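Local coordinates for protein saframycin Mx1 synthetase B (Legionella pneumophila subsp. pneumophila, PDB 3KXW) that belongs to the ANL superfamily of AMP-binding enzymes and binds 5'-O-[(S)-(dodecanoyloxy)(hydroxy)phosphoryl]adenosine in its ligand pocket, at residues A[344-349]-A[448-453]; A[348-353]-A[371-376]; A[379-384]-A[402-407]. One frame throughout, in Å; residues are numbered along the deposited sequence.

Interaction 1: A[344-349]-A[448-453]. With 1ZZ (5'-O-[(S)-(dodecanoyloxy)(hydroxy)phosphoryl]adenosine), chain B.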
loop_
_atom_site.group_PDB
_atom_site.type_symbol
_atom_site.label_atom_id
_atom_site.label_comp_id
_atom_site.label_asym_id
_atom_site.label_seq_id
_atom_site.Cartn_x
_atom_site.Cartn_y
_atom_site.Cartn_z
ATOM N N SER A 344 -23.924 1.661 4.798
ATOM C CA SER A 344 -23.219 2.778 5.440
ATOM C C SER A 344 -22.278 2.239 6.494
ATOM O O SER A 344 -22.717 1.517 7.382
ATOM C CB SER A 344 -24.199 3.719 6.148
ATOM O OG SER A 344 -25.072 4.359 5.244
ATOM N N TYR A 345 -21.001 2.612 6.439
ATOM C CA TYR A 345 -20.074 2.167 7.473
ATOM C C TYR A 345 -20.447 2.758 8.841
ATOM O O TYR A 345 -21.025 3.847 8.929
ATOM C CB TYR A 345 -18.622 2.509 7.105
ATOM C CG TYR A 345 -18.352 3.996 6.993
ATOM C CD1 TYR A 345 -18.108 4.759 8.119
ATOM C CD2 TYR A 345 -18.331 4.627 5.752
ATOM C CE1 TYR A 345 -17.867 6.132 8.015
ATOM C CE2 TYR A 345 -18.077 5.983 5.640
ATOM C CZ TYR A 345 -17.856 6.728 6.766
ATOM O OH TYR A 345 -17.622 8.080 6.652
ATOM N N LYS A 346 -20.111 2.038 9.902
ATOM C CA LYS A 346 -20.426 2.488 11.251
ATOM C C LYS A 346 -19.316 3.312 11.886
ATOM O O LYS A 346 -18.145 3.169 11.538
ATOM C CB LYS A 346 -20.765 1.282 12.134
ATOM C CG LYS A 346 -21.948 0.456 11.583
ATOM C CD LYS A 346 -22.268 -0.700 12.510
ATOM C CE LYS A 346 -23.430 -1.540 11.996
ATOM N NZ LYS A 346 -23.048 -2.291 10.752
ATOM N N THR A 347 -19.696 4.184 12.814
ATOM C CA THR A 347 -18.734 4.931 13.608
ATOM C C THR A 347 -19.089 4.832 15.090
ATOM O O THR A 347 -20.225 4.512 15.448
ATOM C CB THR A 347 -18.611 6.429 13.178
ATOM O OG1 THR A 347 -19.808 7.147 13.507
ATOM C CG2 THR A 347 -18.335 6.550 11.675
ATOM N N LEU A 348 -18.105 5.071 15.946
ATOM C CA LEU A 348 -18.358 5.196 17.385
ATOM C C LEU A 348 -17.761 6.481 17.914
ATOM O O LEU A 348 -16.760 6.971 17.397
ATOM C CB LEU A 348 -17.757 4.023 18.141
ATOM C CG LEU A 348 -18.462 2.685 17.963
ATOM C CD1 LEU A 348 -17.571 1.591 18.562
ATOM C CD2 LEU A 348 -19.843 2.740 18.614
ATOM N N THR A 349 -18.379 7.038 18.948
ATOM C CA THR A 349 -17.885 8.266 19.533
ATOM C C THR A 349 -17.284 7.957 20.879
ATOM O O THR A 349 -17.975 7.476 21.779
ATOM C CB THR A 349 -19.002 9.300 19.705
ATOM O OG1 THR A 349 -19.640 9.530 18.439
ATOM C CG2 THR A 349 -18.435 10.601 20.242
ATOM N N GLU A 448 -19.962 -5.157 18.684
ATOM C CA GLU A 448 -21.039 -5.691 17.835
ATOM C C GLU A 448 -20.483 -6.289 16.541
ATOM O O GLU A 448 -20.974 -6.040 15.421
ATOM C CB GLU A 448 -22.080 -4.613 17.578
ATOM C CG GLU A 448 -22.489 -3.982 18.902
ATOM C CD GLU A 448 -23.703 -3.098 18.816
ATOM O OE1 GLU A 448 -24.062 -2.660 17.707
ATOM O OE2 GLU A 448 -24.293 -2.824 19.889
ATOM N N ASN A 449 -19.452 -7.100 16.749
ATOM C CA ASN A 449 -18.750 -7.845 15.718
ATOM C C ASN A 449 -18.141 -6.977 14.633
ATOM O O ASN A 449 -18.007 -7.410 13.490
ATOM C CB ASN A 449 -19.624 -8.945 15.115
ATOM C CG ASN A 449 -18.795 -10.012 14.389
ATOM O OD1 ASN A 449 -17.732 -10.430 14.867
ATOM N ND2 ASN A 449 -19.277 -10.448 13.238
ATOM N N GLU A 450 -17.783 -5.747 14.984
ATOM C CA GLU A 450 -17.004 -4.939 14.059
ATOM C C GLU A 450 -15.719 -4.466 14.704
ATOM O O GLU A 450 -15.676 -4.186 15.910
ATOM C CB GLU A 450 -17.839 -3.795 13.498
ATOM C CG GLU A 450 -19.011 -4.356 12.692
ATOM C CD GLU A 450 -19.677 -3.358 11.800
ATOM O OE1 GLU A 450 -19.059 -2.327 11.494
ATOM O OE2 GLU A 450 -20.816 -3.631 11.381
ATOM N N LEU A 451 -14.668 -4.378 13.896
ATOM C CA LEU A 451 -13.347 -4.084 14.427
ATOM C C LEU A 451 -13.072 -2.594 14.320
ATOM O O LEU A 451 -13.170 -2.016 13.236
ATOM C CB LEU A 451 -12.280 -4.872 13.652
ATOM C CG LEU A 451 -10.855 -4.499 14.066
ATOM C CD1 LEU A 451 -10.572 -4.976 15.491
ATOM C CD2 LEU A 451 -9.861 -5.096 13.088
ATOM N N TYR A 452 -12.707 -1.997 15.452
ATOM C CA TYR A 452 -12.298 -0.610 15.544
ATOM C C TYR A 452 -10.807 -0.569 15.856
ATOM O O TYR A 452 -10.385 -0.943 16.943
ATOM C CB TYR A 452 -13.131 0.121 16.606
ATOM C CG TYR A 452 -14.573 0.249 16.162
ATOM C CD1 TYR A 452 -15.026 1.402 15.552
ATOM C CD2 TYR A 452 -15.467 -0.806 16.322
ATOM C CE1 TYR A 452 -16.339 1.518 15.132
ATOM C CE2 TYR A 452 -16.785 -0.704 15.893
ATOM C CZ TYR A 452 -17.201 0.463 15.291
ATOM O OH TYR A 452 -18.508 0.592 14.860
ATOM N N VAL A 453 -10.003 -0.185 14.868
ATOM C CA VAL A 453 -8.558 -0.089 15.062
ATOM C C VAL A 453 -8.221 1.216 15.799
ATOM O O VAL A 453 -8.666 2.292 15.412
ATOM C CB VAL A 453 -7.802 -0.178 13.714
ATOM C CG1 VAL A 453 -6.287 -0.082 13.930
ATOM C CG2 VAL A 453 -8.169 -1.454 12.987
HETATM P P 1ZZ B . 0.842 -3.518 5.158
HETATM C C1 1ZZ B . -9.976 -5.052 -4.571
HETATM N N1 1ZZ B . -3.621 -0.566 8.720
HETATM O O1 1ZZ B . -1.965 -1.991 4.521
HETATM C C2 1ZZ B . -9.315 -4.279 -3.422
HETATM N N2 1ZZ B . -5.489 -1.053 7.592
HETATM O O2 1ZZ B . -0.504 -3.802 4.223
HETATM C C3 1ZZ B . -9.361 -5.058 -2.102
HETATM N N3 1ZZ B . -4.702 0.982 10.539
HETATM O O3 1ZZ B . 1.427 -4.788 5.536
HETATM C C4 1ZZ B . -8.342 -4.495 -1.100
HETATM N N4 1ZZ B . -7.075 1.220 10.193
HETATM O O4 1ZZ B . 1.879 -2.645 4.283
HETATM C C5 1ZZ B . -8.634 -4.914 0.351
HETATM N N5 1ZZ B . -8.302 0.127 8.533
HETATM O O5 1ZZ B . 0.460 -2.616 6.508
HETATM C C6 1ZZ B . -7.635 -4.196 1.269
HETATM O O6 1ZZ B . -1.266 -0.961 8.044
HETATM C C7 1ZZ B . -7.731 -4.259 2.813
HETATM O O7 1ZZ B . -1.225 -1.076 10.952
HETATM C C8 1ZZ B . -6.780 -3.398 3.668
HETATM O O8 1ZZ B . -0.820 -3.449 10.368
HETATM C C9 1ZZ B . -5.433 -4.126 3.808
HETATM C C10 1ZZ B . -4.216 -3.186 3.982
HETATM C C11 1ZZ B . -2.923 -4.035 3.829
HETATM C C12 1ZZ B . -1.797 -3.367 4.641
HETATM C C13 1ZZ B . -0.563 -3.024 7.391
HETATM C C14 1ZZ B . -0.710 -2.082 8.414
HETATM C C15 1ZZ B . -1.556 -2.615 9.627
HETATM C C16 1ZZ B . -1.967 -1.528 10.254
HETATM C C17 1ZZ B . -2.291 -0.681 9.121
HETATM C C18 1ZZ B . -4.229 -1.279 7.609
HETATM C C19 1ZZ B . -5.773 -0.108 8.713
HETATM C C20 1ZZ B . -4.685 0.124 9.386
HETATM C C21 1ZZ B . -5.826 1.546 10.909
HETATM C C22 1ZZ B . -7.079 0.480 9.208
HETATM O O HOH W 1 -19.372 -0.642 9.360
#
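Lys346 pairs with Glu450 and Leu348 lies against Tyr452 where the two-stranded antiparallel sheet of 347-350 and 371-374 meets strand 450-456 of a larger antiparallel sheet in this AMP-binding enzyme. The contact illustrates how side chains and a water can join two strands that share no direct backbone bond: the CA atoms of Leu348 and Tyr452 stand 8.6 Å apart, and the CB atoms of all four residues point into the space between.

The polar half is a salt bridge, Lys346 NZ to Glu450 OE2 at 2.7 Å. The two side chains cross at about a right angle. The lysine chain runs extended as far as CE and then turns at chi4 (69°), which brings NZ to the syn side of OE2, 23° out of the carboxylate plane. Glu450 OE1 accepts from a water at 2.7 Å, and that water in turn accepts from Lys346 N at 2.8 Å. Ser375 OG is also bonded to OE1, which probably limits rotation of the carboxylate.

The apolar half is a CH-pi contact. Leu348 CG lies anti to the carbonyl carbon (chi1 -72°), close to the Tyr452 ring, and Leu348 CD1 sits over the middle of that ring, 3.5 Å from its centroid. At the phenol end, Tyr452 OH comes within 3.6 Å of Lys346 CB, so the same ring borders both halves. Phe445 meets this ring with nearly parallel planes. One residue further along, the strand enters the ligand pocket, where Val453 CG1 touches C21 of the adenine of 1ZZ at 3.5 Å.

Interaction 2: A[348-353]-A[371-376]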
loop_
_atom_site.group_PDB
_atom_site.type_symbol
_atom_site.label_atom_id
_atom_site.label_comp_id
_atom_site.label_asym_id
_atom_site.label_seq_id
_atom_site.Cartn_x
_atom_site.Cartn_y
_atom_site.Cartn_z
ATOM N N LEU A 348 -18.105 5.071 15.946
ATOM C CA LEU A 348 -18.358 5.196 17.385
ATOM C C LEU A 348 -17.761 6.481 17.914
ATOM O O LEU A 348 -16.760 6.971 17.397
ATOM C CB LEU A 348 -17.757 4.023 18.141
ATOM C CG LEU A 348 -18.462 2.685 17.963
ATOM C CD1 LEU A 348 -17.571 1.591 18.562
ATOM C CD2 LEU A 348 -19.843 2.740 18.614
ATOM N N THR A 349 -18.379 7.038 18.948
ATOM C CA THR A 349 -17.885 8.266 19.533
ATOM C C THR A 349 -17.284 7.957 20.879
ATOM O O THR A 349 -17.975 7.476 21.779
ATOM C CB THR A 349 -19.002 9.300 19.705
ATOM O OG1 THR A 349 -19.640 9.530 18.439
ATOM C CG2 THR A 349 -18.435 10.601 20.242
ATOM N N LEU A 350 -15.987 8.195 21.013
ATOM C CA LEU A 350 -15.319 7.946 22.272
ATOM C C LEU A 350 -15.148 9.251 23.039
ATOM O O LEU A 350 -15.010 10.331 22.445
ATOM C CB LEU A 350 -13.945 7.302 22.075
ATOM C CG LEU A 350 -13.744 6.112 21.134
ATOM C CD1 LEU A 350 -12.642 5.202 21.654
ATOM C CD2 LEU A 350 -15.023 5.335 20.870
ATOM N N ALA A 351 -15.134 9.134 24.364
ATOM C CA ALA A 351 -14.873 10.263 25.254
ATOM C C ALA A 351 -13.418 10.716 25.201
ATOM O O ALA A 351 -12.518 9.923 24.926
ATOM C CB ALA A 351 -15.252 9.889 26.696
ATOM N N LYS A 352 -13.174 11.987 25.504
ATOM C CA LYS A 352 -11.804 12.479 25.567
ATOM C C LYS A 352 -10.998 11.679 26.578
ATOM O O LYS A 352 -9.837 11.340 26.351
ATOM C CB LYS A 352 -11.768 13.952 25.956
ATOM C CG LYS A 352 -10.362 14.529 25.865
ATOM C CD LYS A 352 -10.239 15.875 26.560
ATOM C CE LYS A 352 -8.811 16.405 26.460
ATOM N NZ LYS A 352 -7.802 15.442 27.023
ATOM N N GLU A 353 -11.624 11.391 27.710
ATOM C CA GLU A 353 -10.959 10.689 28.786
ATOM C C GLU A 353 -11.209 9.191 28.676
ATOM O O GLU A 353 -12.346 8.749 28.774
ATOM C CB GLU A 353 -11.486 11.198 30.130
ATOM C CG GLU A 353 -10.840 10.530 31.314
ATOM C CD GLU A 353 -9.350 10.780 31.375
ATOM O OE1 GLU A 353 -8.928 11.964 31.240
ATOM O OE2 GLU A 353 -8.598 9.797 31.562
ATOM N N TYR A 371 -14.429 12.149 20.110
ATOM C CA TYR A 371 -13.902 11.897 18.774
ATOM C C TYR A 371 -14.510 10.630 18.207
ATOM O O TYR A 371 -14.997 9.790 18.951
ATOM C CB TYR A 371 -12.372 11.813 18.772
ATOM C CG TYR A 371 -11.750 10.738 19.637
ATOM C CD1 TYR A 371 -11.218 9.580 19.073
ATOM C CD2 TYR A 371 -11.667 10.890 21.020
ATOM C CE1 TYR A 371 -10.631 8.598 19.864
ATOM C CE2 TYR A 371 -11.084 9.925 21.813
ATOM C CZ TYR A 371 -10.569 8.777 21.235
ATOM O OH TYR A 371 -9.989 7.822 22.035
ATOM N N LYS A 372 -14.486 10.497 16.887
ATOM C CA LYS A 372 -15.146 9.383 16.233
ATOM C C LYS A 372 -14.114 8.396 15.702
ATOM O O LYS A 372 -13.089 8.801 15.151
ATOM C CB LYS A 372 -16.016 9.873 15.080
ATOM C CG LYS A 372 -17.239 10.711 15.472
ATOM C CD LYS A 372 -18.357 10.500 14.467
ATOM C CE LYS A 372 -19.211 11.743 14.305
ATOM N NZ LYS A 372 -20.224 11.544 13.211
ATOM N N LEU A 373 -14.390 7.106 15.875
ATOM C CA LEU A 373 -13.600 6.067 15.247
ATOM C C LEU A 373 -14.476 5.410 14.200
ATOM O O LEU A 373 -15.689 5.268 14.402
ATOM C CB LEU A 373 -13.142 5.023 16.259
ATOM C CG LEU A 373 -12.149 5.455 17.336
ATOM C CD1 LEU A 373 -11.785 4.262 18.202
ATOM C CD2 LEU A 373 -10.900 6.093 16.726
ATOM N N VAL A 374 -13.861 5.017 13.087
ATOM C CA VAL A 374 -14.575 4.384 11.997
ATOM C C VAL A 374 -14.412 2.886 12.117
ATOM O O VAL A 374 -13.319 2.400 12.403
ATOM C CB VAL A 374 -14.019 4.811 10.630
ATOM C CG1 VAL A 374 -14.714 4.050 9.515
ATOM C CG2 VAL A 374 -14.180 6.335 10.430
ATOM N N SER A 375 -15.493 2.153 11.895
ATOM C CA SER A 375 -15.404 0.701 11.847
ATOM C C SER A 375 -14.608 0.222 10.628
ATOM O O SER A 375 -14.851 0.688 9.528
ATOM C CB SER A 375 -16.790 0.086 11.763
ATOM O OG SER A 375 -16.695 -1.313 11.584
ATOM N N SER A 376 -13.692 -0.722 10.834
ATOM C CA SER A 376 -13.049 -1.401 9.709
ATOM C C SER A 376 -13.825 -2.649 9.258
ATOM O O SER A 376 -13.341 -3.408 8.415
ATOM C CB SER A 376 -11.576 -1.754 10.015
ATOM O OG SER A 376 -10.774 -0.583 10.066
#
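Leu350 lies over the ring of Tyr371, its CB covering one face off-centre toward the rim, 3.8 Å from Tyr371 CZ. The ring reaches this place because chi1 of 60° sets Tyr371 CG between the backbone N and the carbonyl carbon. On the same face of the sheet, Leu350 CD1 meets Leu373 CD1 at 3.7 Å, the two leucines crossing at about a right angle.

Beneath these side chains the backbones pair through four hydrogen bonds. Leu348 N bonds Leu373 O at 2.9 Å and Leu373 N bonds Leu348 O at 2.8 Å; Leu350 N reaches Tyr371 O at 2.8 Å, and Tyr371 N returns to Leu350 O at 3.0 Å. Between them Thr349 and Lys372 form a non-hydrogen-bonded pair, their side chains on the other face.

Further out, Asp365 bonds Thr349 OG1, Phe445 packs on Leu348 and Leu373, and His498, between strands 486-496 and 499-508, stacks on Tyr371. Beyond the paired residues, Ser376 OG makes a weak hydrogen bond to N5 of 1ZZ. The whole exemplifies a two-stranded antiparallel ribbon, closed by a long irregular connection instead of a tight turn, whose second strand leads into the adenine side of the ligand pocket.

Interaction 3: A[379-384]-A[402-407]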
loop_
_atom_site.group_PDB
_atom_site.type_symbol
_atom_site.label_atom_id
_atom_site.label_comp_id
_atom_site.label_asym_id
_atom_site.label_seq_id
_atom_site.Cartn_x
_atom_site.Cartn_y
_atom_site.Cartn_z
ATOM N N PRO A 379 -15.041 -9.206 10.978
ATOM C CA PRO A 379 -13.939 -10.148 10.725
ATOM C C PRO A 379 -14.242 -11.054 9.540
ATOM O O PRO A 379 -15.272 -11.737 9.533
ATOM C CB PRO A 379 -13.882 -10.971 12.009
ATOM C CG PRO A 379 -14.424 -10.048 13.084
ATOM C CD PRO A 379 -15.513 -9.260 12.376
ATOM N N ILE A 380 -13.364 -11.055 8.541
ATOM C CA ILE A 380 -13.469 -11.970 7.417
ATOM C C ILE A 380 -12.515 -13.127 7.660
ATOM O O ILE A 380 -12.880 -14.275 7.441
ATOM C CB ILE A 380 -13.148 -11.249 6.105
ATOM C CG1 ILE A 380 -14.213 -10.182 5.840
ATOM C CG2 ILE A 380 -13.030 -12.250 4.936
ATOM C CD1 ILE A 380 -13.806 -9.132 4.829
ATOM N N GLN A 381 -11.286 -12.822 8.099
ATOM C CA GLN A 381 -10.446 -13.812 8.744
ATOM C C GLN A 381 -10.849 -13.809 10.208
ATOM O O GLN A 381 -11.395 -12.828 10.682
ATOM C CB GLN A 381 -8.962 -13.459 8.611
ATOM C CG GLN A 381 -8.517 -13.332 7.150
ATOM C CD GLN A 381 -7.006 -13.274 6.988
ATOM O OE1 GLN A 381 -6.253 -13.994 7.665
ATOM N NE2 GLN A 381 -6.556 -12.408 6.100
ATOM N N GLU A 382 -10.592 -14.901 10.928
ATOM C CA GLU A 382 -10.871 -14.909 12.367
ATOM C C GLU A 382 -10.018 -13.857 13.091
ATOM O O GLU A 382 -8.797 -13.823 12.918
ATOM C CB GLU A 382 -10.638 -16.291 12.984
ATOM C CG GLU A 382 -10.693 -16.255 14.539
ATOM C CD GLU A 382 -10.349 -17.603 15.199
ATOM O OE1 GLU A 382 -10.551 -18.654 14.556
ATOM O OE2 GLU A 382 -9.884 -17.601 16.359
ATOM N N VAL A 383 -10.660 -13.022 13.915
ATOM C CA VAL A 383 -9.983 -11.951 14.651
ATOM C C VAL A 383 -10.253 -12.102 16.152
ATOM O O VAL A 383 -11.405 -12.223 16.563
ATOM C CB VAL A 383 -10.508 -10.552 14.221
ATOM C CG1 VAL A 383 -10.065 -9.472 15.223
ATOM C CG2 VAL A 383 -10.045 -10.214 12.819
ATOM N N LYS A 384 -9.203 -12.150 16.960
ATOM C CA LYS A 384 -9.341 -12.091 18.410
ATOM C C LYS A 384 -8.633 -10.869 18.983
ATOM O O LYS A 384 -7.590 -10.457 18.485
ATOM C CB LYS A 384 -8.781 -13.364 19.067
ATOM C CG LYS A 384 -9.715 -14.542 18.956
ATOM C CD LYS A 384 -9.200 -15.712 19.777
ATOM C CE LYS A 384 -10.094 -16.945 19.613
ATOM N NZ LYS A 384 -11.515 -16.572 19.709
ATOM N N ILE A 402 -4.681 -7.022 18.079
ATOM C CA ILE A 402 -5.454 -7.720 17.085
ATOM C C ILE A 402 -4.678 -8.970 16.705
ATOM O O ILE A 402 -3.569 -8.884 16.187
ATOM C CB ILE A 402 -5.725 -6.807 15.875
ATOM C CG1 ILE A 402 -6.624 -5.636 16.327
ATOM C CG2 ILE A 402 -6.357 -7.604 14.718
ATOM C CD1 ILE A 402 -6.669 -4.452 15.363
ATOM N N TRP A 403 -5.241 -10.129 17.022
ATOM C CA TRP A 403 -4.676 -11.421 16.618
ATOM C C TRP A 403 -5.527 -12.039 15.504
ATOM O O TRP A 403 -6.762 -11.968 15.540
ATOM C CB TRP A 403 -4.631 -12.392 17.821
ATOM C CG TRP A 403 -3.563 -12.070 18.816
ATOM C CD1 TRP A 403 -3.015 -10.853 19.059
ATOM C CD2 TRP A 403 -2.925 -12.990 19.723
ATOM N NE1 TRP A 403 -2.060 -10.951 20.050
ATOM C CE2 TRP A 403 -1.995 -12.252 20.478
ATOM C CE3 TRP A 403 -3.071 -14.361 19.979
ATOM C CZ2 TRP A 403 -1.176 -12.844 21.448
ATOM C CZ3 TRP A 403 -2.269 -14.949 20.945
ATOM C CH2 TRP A 403 -1.340 -14.189 21.675
ATOM N N VAL A 404 -4.870 -12.672 14.538
ATOM C CA VAL A 404 -5.557 -13.161 13.346
ATOM C C VAL A 404 -5.264 -14.628 13.102
ATOM O O VAL A 404 -4.148 -15.072 13.336
ATOM C CB VAL A 404 -5.121 -12.354 12.114
ATOM C CG1 VAL A 404 -5.832 -12.847 10.862
ATOM C CG2 VAL A 404 -5.383 -10.865 12.359
ATOM N N GLN A 405 -6.262 -15.371 12.632
ATOM C CA GLN A 405 -6.060 -16.762 12.197
ATOM C C GLN A 405 -6.893 -17.098 10.973
ATOM O O GLN A 405 -8.084 -16.797 10.936
ATOM C CB GLN A 405 -6.382 -17.763 13.334
ATOM C CG GLN A 405 -6.500 -19.212 12.841
ATOM C CD GLN A 405 -6.685 -20.208 13.977
ATOM O OE1 GLN A 405 -7.653 -20.130 14.747
ATOM N NE2 GLN A 405 -5.758 -21.153 14.089
ATOM N N SER A 406 -6.266 -17.714 9.972
ATOM C CA SER A 406 -6.991 -18.272 8.838
ATOM C C SER A 406 -5.993 -18.845 7.838
ATOM O O SER A 406 -4.779 -18.694 7.991
ATOM C CB SER A 406 -7.835 -17.197 8.119
ATOM O OG SER A 406 -7.049 -16.480 7.160
ATOM N N ASN A 407 -6.511 -19.466 6.789
ATOM C CA ASN A 407 -5.658 -19.990 5.729
ATOM C C ASN A 407 -4.926 -18.891 4.931
ATOM O O ASN A 407 -4.064 -19.185 4.095
ATOM C CB ASN A 407 -6.481 -20.872 4.800
ATOM C CG ASN A 407 -6.782 -22.243 5.407
ATOM O OD1 ASN A 407 -7.739 -22.900 5.018
ATOM N ND2 ASN A 407 -5.971 -22.663 6.364
#
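Ile402 CG2 approaches Val383 CG1 at 4.2 Å, opening a contact between two antiparallel strands, 400-405 and 382-386, in the sheet that also includes strand 450-456. The pairing shows how regular strand pairing can give way to a side-chain bond.

Trp403 is next and is joined to Lys384 by two hydrogen bonds: Trp403 N to Lys384 O at 2.8 Å, and Lys384 N to Trp403 O, also 2.8 Å. Its indole leads away from this partner, and NE1 bonds Glu401.

Val404 faces Val383 in a non-hydrogen-bonded pair on the opposite face of the sheet from Trp403. Val404 CG1, anti to the backbone N (chi1 -180°), reaches Gln381 OE1 at 3.4 Å.

At Gln405 the pairing becomes uneven. Gln405 N gives a nearly straight bond to Glu382 O at 3.0 Å, whereas the return bond, Glu382 N to Gln405 O at 3.1 Å, is weak. Their side chains lie side by side and point the same way, with carboxylate and amide planes 73° apart. Glu382 OE2 is held by Tyr437 OH, while Lys384 NZ comes only to a long 3.9 Å from that oxygen.

Past the strand end, Ser406 replaces backbone pairing with a side-chain bond. The amide of Gln381 is also held at NE2, which bonds the carbonyl oxygens of Leu335 and Ala332. Ser406 OG donates to Gln381 OE1 at 2.7 Å, coming from above the amide, 54° out of the carbonyl plane.

Interactions 1 and 2 have centres about 9 Å apart and share strand 347-350, which pairs with 371-374 while its side chains reach across to strand 450-456. Ser376 N and Leu451 O, 2.8 Å apart, bring the remaining two segments together as well. The centre of interaction 3 lies about 16 Å from that of interaction 1 and about 22 Å from that of interaction 2; Ile402 CD1 packs on Leu451. Both partners of interaction 2 precede those of interaction 3, which lie in the chain between the segments of interaction 1. Interaction 2 builds the ribbon, interaction 3 lies within the five-stranded sheet, and interaction 1 ties one to the other beside the 1ZZ pocket.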